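Local atomic coordinates of EDTA monooxygenase (EDTA-degrading bacterium BNC1, PDB entry 5DQP), a protein that probably acts as a flavin-dependent monooxygenase of the NtaA/SnaA/DszA family, working with a partner flavin reductase in the breakdown of EDTA. Residues N311-L316 against K345-Q350. Sequence-based numbering, arbitrary orientation.
Sequences NVDQVL and KLSLRQ
The guanidinium of Arg-349 has the methyl CG2 of Val-312 over one face, 3.7 Å from NH2, and the carboxylate of Asp-313 at its edge. The grip is side-on: NE donates to OD1 of Asp-313 at 3.0 Å and NH2 to OD2 at 3.2 Å, both oxygens being met on their syn side. The two planes stand 39° apart, a twisted form of the bidentate salt bridge, and the bend at chi3 (-66°) turns NE out of line with the chain, toward Asp-313 OD1. Two backbone bonds add to the join: Arg-349 N gives a nearly straight bond to Val-312 O, and Leu-316 N reaches Leu-346 O at 3.0 Å. One water accepts from Leu-348 N and donates to the carbonyl oxygens of Asn-311 and Gln-314; another links Asp-313 OD1 to Ser-347 OG, 2.6 Å from each. With OG between the backbone N and the carbonyl carbon (chi1 67°), Ser-347 accepts from Gln-350 N, while Ser-347 N donates to Gln-350 OE1. An alanine at Ser-347 would probably leave Gln-350 N without its cap and the bridging water without one of its anchors. On the buried side Leu-316 CD1 lies 3.6 Å from Leu-348 N, and Leu-348 continues onto Ile-296 and Leu-299 of helix 292-303. Ser-347 and Gln-350 form a capping box at the start of helix 348-354, just after the Schellman motif ending helix 331-344, and the type I beta turn Asn-311 to Gln-314 docks against it, at the periphery of a luciferase-like TIM barrel.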
loop_
_atom_site.group_PDB
_atom_site.type_symbol
_atom_site.label_atom_id
_atom_site.label_comp_id
_atom_site.label_asym_id
_atom_site.label_seq_id
_atom_site.Cartn_x
_atom_site.Cartn_y
_atom_site.Cartn_z
ATOM N N ASN A 311 34.041 24.227 32.873
ATOM C CA ASN A 311 34.339 22.811 32.694
ATOM C C ASN A 311 33.171 22.118 31.996
ATOM O O ASN A 311 32.006 22.444 32.242
ATOM C CB ASN A 311 34.597 22.175 34.065
ATOM C CG ASN A 311 34.997 20.708 33.985
ATOM O OD1 ASN A 311 34.152 19.829 33.839
ATOM N ND2 ASN A 311 36.289 20.441 34.101
ATOM N N VAL A 312 33.476 21.152 31.125
ATOM C CA VAL A 312 32.405 20.432 30.437
ATOM C C VAL A 312 31.580 19.553 31.366
ATOM O O VAL A 312 30.529 19.054 30.950
ATOM C CB VAL A 312 32.922 19.565 29.265
ATOM C CG1 VAL A 312 33.660 20.431 28.260
ATOM C CG2 VAL A 312 33.794 18.414 29.756
ATOM N N ASP A 313 32.001 19.369 32.615
ATOM C CA ASP A 313 31.241 18.556 33.551
ATOM C C ASP A 313 30.478 19.373 34.582
ATOM O O ASP A 313 29.705 18.802 35.363
ATOM C CB ASP A 313 32.168 17.566 34.249
ATOM C CG ASP A 313 32.528 16.397 33.352
ATOM O OD1 ASP A 313 31.598 15.788 32.767
ATOM O OD2 ASP A 313 33.737 16.091 33.210
ATOM N N GLN A 314 30.642 20.685 34.592
ATOM C CA GLN A 314 29.952 21.459 35.595
ATOM C C GLN A 314 28.521 21.780 35.170
ATOM O O GLN A 314 28.209 21.939 33.984
ATOM C CB GLN A 314 30.742 22.727 35.903
ATOM C CG GLN A 314 30.546 23.870 35.002
ATOM C CD GLN A 314 31.477 25.026 35.428
ATOM O OE1 GLN A 314 32.712 24.918 35.324
ATOM N NE2 GLN A 314 30.890 26.108 35.946
ATOM N N VAL A 315 27.640 21.867 36.161
ATOM C CA VAL A 315 26.261 22.238 35.892
ATOM C C VAL A 315 26.240 23.612 35.248
ATOM O O VAL A 315 26.733 24.593 35.825
ATOM C CB VAL A 315 25.426 22.234 37.169
ATOM C CG1 VAL A 315 24.047 22.872 36.866
ATOM C CG2 VAL A 315 25.283 20.831 37.693
ATOM N N LEU A 316 25.639 23.689 34.065
ATOM C CA LEU A 316 25.543 24.940 33.326
ATOM C C LEU A 316 24.565 25.902 33.987
ATOM O O LEU A 316 23.542 25.502 34.555
ATOM C CB LEU A 316 25.096 24.658 31.899
ATOM C CG LEU A 316 26.119 23.928 31.049
ATOM C CD1 LEU A 316 25.443 23.269 29.830
ATOM C CD2 LEU A 316 27.173 24.919 30.604
ATOM N N LYS A 345 19.220 20.517 34.780
ATOM C CA LYS A 345 20.458 20.754 35.509
ATOM C C LYS A 345 21.666 20.020 34.934
ATOM O O LYS A 345 22.308 19.315 35.622
ATOM C CB LYS A 345 20.257 20.487 37.009
ATOM C CG LYS A 345 18.888 20.944 37.513
ATOM C CD LYS A 345 18.704 21.007 39.007
ATOM C CE LYS A 345 17.692 22.036 39.428
ATOM N NZ LYS A 345 16.317 21.627 39.161
ATOM N N LEU A 346 21.921 20.195 33.643
ATOM C CA LEU A 346 22.902 19.394 32.932
ATOM C C LEU A 346 24.235 20.118 32.814
ATOM O O LEU A 346 24.309 21.355 32.845
ATOM C CB LEU A 346 22.398 19.012 31.536
ATOM C CG LEU A 346 21.113 18.160 31.475
ATOM C CD1 LEU A 346 20.758 17.802 30.055
ATOM C CD2 LEU A 346 21.187 16.873 32.322
ATOM N N SER A 347 25.296 19.316 32.712
ATOM C CA SER A 347 26.578 19.768 32.216
ATOM C C SER A 347 26.554 19.779 30.690
ATOM O O SER A 347 25.634 19.261 30.047
ATOM C CB SER A 347 27.694 18.850 32.708
ATOM O OG SER A 347 27.550 17.578 32.112
ATOM N N LEU A 348 27.588 20.370 30.102
ATOM C CA LEU A 348 27.672 20.385 28.646
ATOM C C LEU A 348 27.802 18.977 28.081
ATOM O O LEU A 348 27.182 18.649 27.064
ATOM C CB LEU A 348 28.849 21.255 28.214
ATOM C CG LEU A 348 29.027 21.394 26.707
ATOM C CD1 LEU A 348 27.752 21.954 26.027
ATOM C CD2 LEU A 348 30.237 22.285 26.436
ATOM N N ARG A 349 28.619 18.139 28.719
ATOM C CA ARG A 349 28.805 16.765 28.264
ATOM C C ARG A 349 27.491 16.003 28.281
ATOM O O ARG A 349 27.223 15.192 27.390
ATOM C CB ARG A 349 29.833 16.052 29.154
ATOM C CG ARG A 349 30.308 14.719 28.590
ATOM C CD ARG A 349 30.867 13.782 29.666
ATOM N NE ARG A 349 32.104 14.277 30.282
ATOM C CZ ARG A 349 33.271 14.373 29.651
ATOM N NH1 ARG A 349 33.370 14.022 28.373
ATOM N NH2 ARG A 349 34.341 14.832 30.291
ATOM N N GLN A 350 26.675 16.226 29.312
ATOM C CA GLN A 350 25.384 15.562 29.373
ATOM C C GLN A 350 24.460 16.106 28.297
ATOM O O GLN A 350 23.760 15.344 27.631
ATOM C CB GLN A 350 24.759 15.735 30.765
ATOM C CG GLN A 350 25.491 14.993 31.874
ATOM C CD GLN A 350 24.964 15.349 33.242
ATOM O OE1 GLN A 350 24.599 16.498 33.501
ATOM N NE2 GLN A 350 24.928 14.371 34.133
HETATM O O HOH W 1 29.370 22.148 31.567
HETATM O O HOH W 2 29.030 15.542 32.892
#